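Local coordinates for protein type III effector NopAA (Sinorhizobium fredii USDA 257, PDB 6SDU) that hydrolyses xyloglucan as a family 12 glycoside hydrolase secreted as a type III effector, and probably also has the cellulase activity general to its family, at residues M120-Y125 with V135-Y140; V151-N156 with T161-E166. All blocks are in the same frame, centred on the assembly; numbering follows the deposited sequence.

How the interactions relate
Strand 117-125 comes first along the chain; interaction 1 then closes the loop that leaves it, bringing residues 135-140 back over Trp122 beside the sugar pocket. The chain runs on and reaches interaction 2, where 151-156 pairs with 161-166 across a tight hairpin turn. The two contacts follow in series, neither enclosing nor crossing the other. Both reach the same mixed sheet: strand 174-180 lies between 117-125 and 160-168, and strand 155-157 forms its outer edge. They touch directly as well, for Pro137 packs on Phe165, and Tyr140 N probably hydrogen-bonds to Glu166 O, so the pocket loop is tied to the hairpin.

Interaction 1. Residues M120-Y125 with V135-Y140; sequences MLWTNY and VKPISY
The Trp122 indole meets Pro137 on one face, CB of the proline standing 4.1 Å above the ring plane and offset toward the rim. In the plane of the indole, at its edge, lie Met120 SD and Tyr125 CD2, both from its own segment. The benzo end reaches farthest across: Trp122 CH2 comes within 3.5 Å of Lys136 O, which sits at the ring edge near its plane. Val135 adds an oblique apolar contact, its CG2 4.1 Å from Trp122 CZ3. CG of Trp122 lies anti to the carbonyl carbon (chi1 -66°), and the outer benzo carbons end against the backbone from Lys136 to Pro137 as well as the side chains of Val135 and Pro137. The segments meet by van der Waals packing alone, with Trp122, Val135 and Pro137 buried.

Met120, Trp122, Lys136 and Pro137 all touch the bound beta-D-glucopyranose, so the contact builds part of the sugar pocket; Lys136 starts its side chain away from 120-125, and its NZ bonds to Gly133 O. Trp122 is set between neighbouring strands, its side chain touching Asp105 and Ala107 of strand 103-112 and Leu179 of strand 174-180, while Ile138 touches Val175 of strand 174-180.

Interaction 2. Residues V151-N156 with T161-E166; sequences VYSNVN and TWNVFE
Val164 is the apolar centre, flanked on one face of the sheet by Tyr152 and Val155. Its CG2 lies 4.1 Å from Val155 CG2, the two side chains crossing at a slant, and its CB is equally near Tyr152 CB. CG1 of Val164, anti to the backbone N (chi1 -176°), instead turns to Val151 CG2, 3.9 Å away. Val151 CG1 in turn packs on Glu166 CB, the two side chains roughly perpendicular.

Two bulges interrupt the antiparallel ladder. Val151 and Tyr152 both face Val164 in a classic bulge: Val164 O takes a bond from Val151 N at 2.8 Å and a weak, longer one from Tyr152 N. Asn154 and Val155 both face Trp162 in a G1 bulge, where Val155 and Trp162 exchange backbone bonds. Here Asn154 N turns to a side chain, meeting Asn163 OD1 at 3.0 Å in a nearly straight bond (171° at the hydrogen). With ND2 held by Ser129 O, the Asn163 amide is gripped at both ends, and the two bonds together fix its rotation. At the outer end, Asn156 ND2 makes a weak bond to Thr161 OG1 from a poorly ordered side chain.

The hairpin closes one side of the mixed sheet, with strand 155-157 outermost within the chain; on its other side strand 160-168 pairs antiparallel with strand 174-180, Val164 touching Ile176 and Leu178, while Trp197 of helix 191-200 packs against Val155 and Val164 and meets Tyr152 edge-to-face.

Interaction 1. Residues M120-Y125 with V135-Y140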
ATOM      1  N   MET A 120       5.053   2.473   3.667  1.00 32.97           N
ATOM      2  CA  MET A 120       4.424   1.416   2.879  1.00 28.29           C
ATOM      3  C   MET A 120       4.675   0.065   3.530  1.00 30.48           C
ATOM      4  O   MET A 120       5.779  -0.205   4.017  1.00 31.91           O
ATOM      5  CB  MET A 120       4.961   1.374   1.441  1.00 25.94           C
ATOM      6  CG  MET A 120       4.872   2.676   0.624  1.00 33.83           C
ATOM      7  SD  MET A 120       4.934   2.329  -1.157  1.00 30.21           S
ATOM      8  CE  MET A 120       3.272   1.714  -1.391  1.00 32.61           C
ATOM      9  N   LEU A 121       3.651  -0.775   3.549  1.00 25.61           N
ATOM     10  CA  LEU A 121       3.774  -2.150   4.017  1.00 27.97           C
ATOM     11  C   LEU A 121       3.261  -3.044   2.896  1.00 24.99           C
ATOM     12  O   LEU A 121       2.062  -3.045   2.616  1.00 32.15           O
ATOM     13  CB  LEU A 121       2.994  -2.394   5.316  1.00 28.37           C
ATOM     14  CG  LEU A 121       3.011  -1.287   6.391  1.00 34.81           C
ATOM     15  CD1 LEU A 121       2.016  -1.614   7.521  1.00 29.19           C
ATOM     16  CD2 LEU A 121       4.414  -1.102   6.942  1.00 34.37           C
ATOM     17  N   TRP A 122       4.174  -3.753   2.229  1.00 25.57           N
ATOM     18  CA  TRP A 122       3.838  -4.655   1.115  1.00 29.88           C
ATOM     19  C   TRP A 122       3.476  -6.041   1.665  1.00 30.64           C
ATOM     20  O   TRP A 122       4.339  -6.748   2.191  1.00 33.99           O
ATOM     21  CB  TRP A 122       5.015  -4.767   0.142  1.00 29.59           C
ATOM     22  CG  TRP A 122       5.392  -3.490  -0.625  1.00 31.13           C
ATOM     23  CD1 TRP A 122       5.152  -2.189  -0.252  1.00 30.24           C
ATOM     24  CD2 TRP A 122       6.094  -3.421  -1.877  1.00 26.04           C
ATOM     25  NE1 TRP A 122       5.647  -1.319  -1.203  1.00 28.10           N
ATOM     26  CE2 TRP A 122       6.227  -2.048  -2.210  1.00 29.43           C
ATOM     27  CE3 TRP A 122       6.606  -4.390  -2.762  1.00 27.38           C
ATOM     28  CZ2 TRP A 122       6.861  -1.615  -3.385  1.00 28.06           C
ATOM     29  CZ3 TRP A 122       7.236  -3.959  -3.944  1.00 25.96           C
ATOM     30  CH2 TRP A 122       7.348  -2.581  -4.241  1.00 32.60           C
ATOM     31  N   THR A 123       2.215  -6.446   1.522  1.00 38.25           N
ATOM     32  CA  THR A 123       1.803  -7.760   2.026  1.00 34.12           C
ATOM     33  C   THR A 123       1.989  -8.882   1.004  1.00 35.80           C
ATOM     34  O   THR A 123       2.366  -9.988   1.384  1.00 36.24           O
ATOM     35  CB  THR A 123       0.344  -7.732   2.484  1.00 32.13           C
ATOM     36  OG1 THR A 123      -0.518  -7.433   1.365  1.00 29.06           O
ATOM     37  CG2 THR A 123       0.162  -6.711   3.599  1.00 27.96           C
ATOM     38  N   ASN A 124       1.669  -8.649  -0.272  1.00 31.61           N
ATOM     39  CA  ASN A 124       1.848  -9.648  -1.327  1.00 29.66           C
ATOM     40  C   ASN A 124       2.233  -8.878  -2.583  1.00 34.47           C
ATOM     41  O   ASN A 124       1.725  -7.778  -2.819  1.00 33.41           O
ATOM     42  CB  ASN A 124       0.586 -10.503  -1.563  1.00 27.51           C
ATOM     43  CG  ASN A 124       0.879 -11.821  -2.313  1.00 30.51           C
ATOM     44  OD1 ASN A 124       2.018 -12.113  -2.708  1.00 28.00           O
ATOM     45  ND2 ASN A 124      -0.164 -12.608  -2.523  1.00 28.88           N
ATOM     46  N   TYR A 125       3.189  -9.409  -3.338  1.00 34.74           N
ATOM     47  CA  TYR A 125       3.736  -8.661  -4.462  1.00 27.05           C
ATOM     48  C   TYR A 125       4.369  -9.652  -5.431  1.00 30.03           C
ATOM     49  O   TYR A 125       4.536 -10.832  -5.118  1.00 35.28           O
ATOM     50  CB  TYR A 125       4.728  -7.588  -3.979  1.00 25.18           C
ATOM     51  CG  TYR A 125       5.691  -8.041  -2.873  1.00 31.35           C
ATOM     52  CD1 TYR A 125       5.273  -8.139  -1.529  1.00 36.54           C
ATOM     53  CD2 TYR A 125       7.012  -8.338  -3.164  1.00 25.75           C
ATOM     54  CE1 TYR A 125       6.143  -8.545  -0.533  1.00 36.31           C
ATOM     55  CE2 TYR A 125       7.893  -8.743  -2.171  1.00 35.25           C
ATOM     56  CZ  TYR A 125       7.460  -8.852  -0.865  1.00 38.58           C
ATOM     57  OH  TYR A 125       8.345  -9.255   0.097  1.00 32.82           O
ATOM     58  N   VAL A 135       8.846  -5.739  -9.749  1.00 28.55           N
ATOM     59  CA  VAL A 135       8.524  -4.527  -8.988  1.00 29.18           C
ATOM     60  C   VAL A 135       9.575  -4.397  -7.905  1.00 34.24           C
ATOM     61  O   VAL A 135      10.100  -5.412  -7.432  1.00 26.14           O
ATOM     62  CB  VAL A 135       7.116  -4.511  -8.353  1.00 29.43           C
ATOM     63  CG1 VAL A 135       6.052  -4.225  -9.389  1.00 26.43           C
ATOM     64  CG2 VAL A 135       6.848  -5.810  -7.585  1.00 36.40           C
ATOM     65  N   LYS A 136       9.936  -3.161  -7.566  1.00 37.42           N
ATOM     66  CA  LYS A 136      10.943  -2.894  -6.542  1.00 32.95           C
ATOM     67  C   LYS A 136      10.501  -1.742  -5.654  1.00 29.93           C
ATOM     68  O   LYS A 136       9.783  -0.840  -6.106  1.00 32.34           O
ATOM     69  CB  LYS A 136      12.316  -2.569  -7.165  1.00 35.73           C
ATOM     70  CG  LYS A 136      12.897  -3.680  -8.033  1.00 40.03           C
ATOM     71  CD  LYS A 136      14.087  -3.189  -8.838  1.00 33.99           C
ATOM     72  CE  LYS A 136      14.637  -4.286  -9.786  1.00 40.97           C
ATOM     73  NZ  LYS A 136      13.825  -4.528 -11.021  1.00 34.01           N
ATOM     74  N   PRO A 137      10.882  -1.745  -4.385  1.00 32.24           N
ATOM     75  CA  PRO A 137      10.514  -0.619  -3.530  1.00 32.34           C
ATOM     76  C   PRO A 137      11.302   0.627  -3.894  1.00 28.58           C
ATOM     77  O   PRO A 137      12.419   0.564  -4.415  1.00 26.26           O
ATOM     78  CB  PRO A 137      10.866  -1.104  -2.117  1.00 38.47           C
ATOM     79  CG  PRO A 137      11.938  -2.161  -2.329  1.00 41.00           C
ATOM     80  CD  PRO A 137      11.615  -2.802  -3.653  1.00 33.46           C
ATOM     81  N   ILE A 138      10.713   1.776  -3.547  1.00 32.05           N
ATOM     82  CA  ILE A 138      11.399   3.056  -3.701  1.00 33.67           C
ATOM     83  C   ILE A 138      12.663   3.018  -2.864  1.00 35.86           C
ATOM     84  O   ILE A 138      12.644   2.567  -1.710  1.00 42.36           O
ATOM     85  CB  ILE A 138      10.486   4.203  -3.249  1.00 36.73           C
ATOM     86  CG1 ILE A 138       9.401   4.491  -4.285  1.00 32.99           C
ATOM     87  CG2 ILE A 138      11.301   5.455  -2.945  1.00 38.87           C
ATOM     88  CD1 ILE A 138       8.274   5.304  -3.693  1.00 36.98           C
ATOM     89  N   SER A 139      13.786   3.403  -3.471  1.00 29.82           N
ATOM     90  CA  SER A 139      15.077   3.267  -2.820  1.00 32.52           C
ATOM     91  C   SER A 139      16.068   4.263  -3.407  1.00 37.26           C
ATOM     92  O   SER A 139      16.064   4.519  -4.617  1.00 36.59           O
ATOM     93  CB  SER A 139      15.610   1.824  -2.949  1.00 32.25           C
ATOM     94  OG  SER A 139      16.861   1.686  -2.292  1.00 37.69           O
ATOM     95  N   TYR A 140      16.960   4.773  -2.535  1.00 32.23           N
ATOM     96  CA  TYR A 140      18.070   5.612  -2.986  1.00 27.90           C
ATOM     97  C   TYR A 140      19.104   4.803  -3.743  1.00 32.86           C
ATOM     98  O   TYR A 140      19.695   5.298  -4.712  1.00 41.29           O
ATOM     99  CB  TYR A 140      18.787   6.261  -1.796  1.00 27.54           C
ATOM    100  CG  TYR A 140      18.055   7.396  -1.136  1.00 24.71           C
ATOM    101  CD1 TYR A 140      17.673   8.509  -1.866  1.00 18.42           C
ATOM    102  CD2 TYR A 140      17.804   7.374   0.220  1.00 26.13           C
ATOM    103  CE1 TYR A 140      16.996   9.552  -1.263  1.00 31.01           C
ATOM    104  CE2 TYR A 140      17.148   8.427   0.846  1.00 37.06           C
ATOM    105  CZ  TYR A 140      16.746   9.511   0.100  1.00 30.95           C
ATOM    106  OH  TYR A 140      16.068  10.550   0.710  1.00 36.57           O
TER

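Interaction 2. Residues V151-N156 with T161-E166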
ATOM      1  N   VAL A 151      17.833  -1.211   3.904  1.00 33.82           N
ATOM      2  CA  VAL A 151      18.560  -0.531   4.973  1.00 36.23           C
ATOM      3  C   VAL A 151      18.548  -1.351   6.267  1.00 40.04           C
ATOM      4  O   VAL A 151      19.453  -1.207   7.089  1.00 43.65           O
ATOM      5  CB  VAL A 151      18.015   0.892   5.191  1.00 35.15           C
ATOM      6  CG1 VAL A 151      18.232   1.715   3.923  1.00 43.05           C
ATOM      7  CG2 VAL A 151      16.548   0.860   5.565  1.00 42.55           C
ATOM      8  N   TYR A 152      17.522  -2.181   6.479  1.00 42.46           N
ATOM      9  CA  TYR A 152      17.450  -3.123   7.592  1.00 40.53           C
ATOM     10  C   TYR A 152      16.833  -4.405   7.068  1.00 45.59           C
ATOM     11  O   TYR A 152      15.931  -4.360   6.225  1.00 43.87           O
ATOM     12  CB  TYR A 152      16.603  -2.605   8.768  1.00 46.59           C
ATOM     13  CG  TYR A 152      17.056  -1.288   9.376  1.00 45.39           C
ATOM     14  CD1 TYR A 152      17.967  -1.260  10.432  1.00 52.64           C
ATOM     15  CD2 TYR A 152      16.568  -0.072   8.900  1.00 48.20           C
ATOM     16  CE1 TYR A 152      18.379  -0.055  10.991  1.00 53.07           C
ATOM     17  CE2 TYR A 152      16.980   1.135   9.444  1.00 48.52           C
ATOM     18  CZ  TYR A 152      17.882   1.136  10.493  1.00 59.82           C
ATOM     19  OH  TYR A 152      18.296   2.327  11.058  1.00 73.06           O
ATOM     20  N   SER A 153      17.317  -5.541   7.562  1.00 47.99           N
ATOM     21  CA  SER A 153      16.860  -6.852   7.130  1.00 50.20           C
ATOM     22  C   SER A 153      16.245  -7.627   8.292  1.00 54.83           C
ATOM     23  O   SER A 153      16.664  -7.483   9.447  1.00 51.37           O
ATOM     24  CB  SER A 153      18.005  -7.664   6.526  1.00 56.87           C
ATOM     25  OG  SER A 153      18.321  -7.221   5.218  1.00 62.02           O
ATOM     26  N   ASN A 154      15.224  -8.428   7.961  1.00 48.73           N
ATOM     27  CA  ASN A 154      14.543  -9.358   8.881  1.00 55.41           C
ATOM     28  C   ASN A 154      14.114  -8.683  10.181  1.00 52.25           C
ATOM     29  O   ASN A 154      14.265  -9.218  11.279  1.00 54.56           O
ATOM     30  CB  ASN A 154      15.410 -10.587   9.154  1.00 58.87           C
ATOM     31  CG  ASN A 154      15.798 -11.300   7.877  1.00 69.96           C
ATOM     32  OD1 ASN A 154      14.933 -11.751   7.118  1.00 71.64           O
ATOM     33  ND2 ASN A 154      17.096 -11.381   7.613  1.00 71.91           N
ATOM     34  N   VAL A 155      13.499  -7.521  10.040  1.00 47.81           N
ATOM     35  CA  VAL A 155      13.019  -6.785  11.197  1.00 50.01           C
ATOM     36  C   VAL A 155      11.688  -7.382  11.622  1.00 52.30           C
ATOM     37  O   VAL A 155      10.765  -7.512  10.812  1.00 46.74           O
ATOM     38  CB  VAL A 155      12.883  -5.294  10.871  1.00 49.60           C
ATOM     39  CG1 VAL A 155      12.339  -4.535  12.081  1.00 54.61           C
ATOM     40  CG2 VAL A 155      14.222  -4.744  10.417  1.00 46.32           C
ATOM     41  N   ASN A 156      11.583  -7.763  12.890  1.00 67.76           N
ATOM     42  CA  ASN A 156      10.343  -8.307  13.426  1.00 67.61           C
ATOM     43  C   ASN A 156       9.650  -7.190  14.190  1.00 58.39           C
ATOM     44  O   ASN A 156      10.114  -6.787  15.257  1.00 56.78           O
ATOM     45  CB  ASN A 156      10.583  -9.524  14.312  1.00 76.53           C
ATOM     46  CG  ASN A 156       9.304 -10.282  14.582  1.00 87.65           C
ATOM     47  OD1 ASN A 156       8.430  -9.811  15.310  1.00 89.75           O
ATOM     48  ND2 ASN A 156       9.168 -11.447  13.965  1.00 96.88           N
ATOM     49  N   THR A 161       7.658 -10.212  10.095  1.00 42.89           N
ATOM     50  CA  THR A 161       9.053  -9.938   9.771  1.00 38.25           C
ATOM     51  C   THR A 161       9.126  -9.240   8.424  1.00 39.03           C
ATOM     52  O   THR A 161       8.447  -9.645   7.474  1.00 40.05           O
ATOM     53  CB  THR A 161       9.877 -11.223   9.762  1.00 39.42           C
ATOM     54  OG1 THR A 161       9.797 -11.833  11.058  1.00 50.68           O
ATOM     55  CG2 THR A 161      11.336 -10.924   9.425  1.00 39.78           C
ATOM     56  N   TRP A 162       9.943  -8.194   8.343  1.00 38.73           N
ATOM     57  CA  TRP A 162       9.975  -7.342   7.170  1.00 36.55           C
ATOM     58  C   TRP A 162      11.406  -7.022   6.790  1.00 39.92           C
ATOM     59  O   TRP A 162      12.316  -7.095   7.614  1.00 43.10           O
ATOM     60  CB  TRP A 162       9.240  -6.014   7.401  1.00 32.55           C
ATOM     61  CG  TRP A 162       7.900  -6.072   8.073  1.00 31.76           C
ATOM     62  CD1 TRP A 162       7.665  -6.122   9.403  1.00 40.66           C
ATOM     63  CD2 TRP A 162       6.607  -6.005   7.444  1.00 40.02           C
ATOM     64  NE1 TRP A 162       6.313  -6.115   9.656  1.00 35.61           N
ATOM     65  CE2 TRP A 162       5.641  -6.050   8.468  1.00 37.15           C
ATOM     66  CE3 TRP A 162       6.175  -5.932   6.117  1.00 41.54           C
ATOM     67  CZ2 TRP A 162       4.273  -6.015   8.211  1.00 43.96           C
ATOM     68  CZ3 TRP A 162       4.805  -5.900   5.862  1.00 41.07           C
ATOM     69  CH2 TRP A 162       3.877  -5.946   6.901  1.00 44.25           C
ATOM     70  N   ASN A 163      11.581  -6.647   5.522  1.00 39.21           N
ATOM     71  CA  ASN A 163      12.778  -5.980   5.021  1.00 34.54           C
ATOM     72  C   ASN A 163      12.426  -4.514   4.780  1.00 39.29           C
ATOM     73  O   ASN A 163      11.349  -4.220   4.241  1.00 31.24           O
ATOM     74  CB  ASN A 163      13.278  -6.623   3.729  1.00 37.61           C
ATOM     75  CG  ASN A 163      13.995  -7.932   3.971  1.00 40.95           C
ATOM     76  OD1 ASN A 163      14.505  -8.171   5.068  1.00 35.30           O
ATOM     77  ND2 ASN A 163      14.040  -8.792   2.944  1.00 33.79           N
ATOM     78  N   VAL A 164      13.294  -3.602   5.244  1.00 33.86           N
ATOM     79  CA  VAL A 164      13.034  -2.165   5.252  1.00 30.14           C
ATOM     80  C   VAL A 164      13.872  -1.469   4.189  1.00 39.83           C
ATOM     81  O   VAL A 164      15.082  -1.711   4.075  1.00 36.47           O
ATOM     82  CB  VAL A 164      13.296  -1.572   6.647  1.00 33.71           C
ATOM     83  CG1 VAL A 164      12.931  -0.075   6.689  1.00 32.85           C
ATOM     84  CG2 VAL A 164      12.479  -2.342   7.656  1.00 38.58           C
ATOM     85  N   PHE A 165      13.226  -0.581   3.425  1.00 37.73           N
ATOM     86  CA  PHE A 165      13.861   0.160   2.349  1.00 33.53           C
ATOM     87  C   PHE A 165      13.625   1.653   2.539  1.00 33.95           C
ATOM     88  O   PHE A 165      12.605   2.065   3.106  1.00 30.30           O
ATOM     89  CB  PHE A 165      13.322  -0.283   0.998  1.00 27.19           C
ATOM     90  CG  PHE A 165      13.573  -1.708   0.699  1.00 29.11           C
ATOM     91  CD1 PHE A 165      12.739  -2.691   1.202  1.00 27.04           C
ATOM     92  CD2 PHE A 165      14.660  -2.075  -0.096  1.00 31.29           C
ATOM     93  CE1 PHE A 165      12.988  -4.031   0.926  1.00 34.49           C
ATOM     94  CE2 PHE A 165      14.912  -3.406  -0.384  1.00 33.87           C
ATOM     95  CZ  PHE A 165      14.075  -4.388   0.121  1.00 37.42           C
ATOM     96  N   GLU A 166      14.576   2.464   2.054  1.00 29.11           N
ATOM     97  CA  GLU A 166      14.499   3.910   2.201  1.00 31.17           C
ATOM     98  C   GLU A 166      14.734   4.628   0.878  1.00 34.28           C
ATOM     99  O   GLU A 166      15.712   4.350   0.178  1.00 31.17           O
ATOM    100  CB  GLU A 166      15.508   4.427   3.223  1.00 31.97           C
ATOM    101  CG  GLU A 166      15.391   5.939   3.464  1.00 42.92           C
ATOM    102  CD  GLU A 166      16.562   6.520   4.269  1.00 46.69           C
ATOM    103  OE1 GLU A 166      16.554   7.743   4.524  1.00 41.03           O
ATOM    104  OE2 GLU A 166      17.485   5.757   4.634  1.00 48.59           O
TER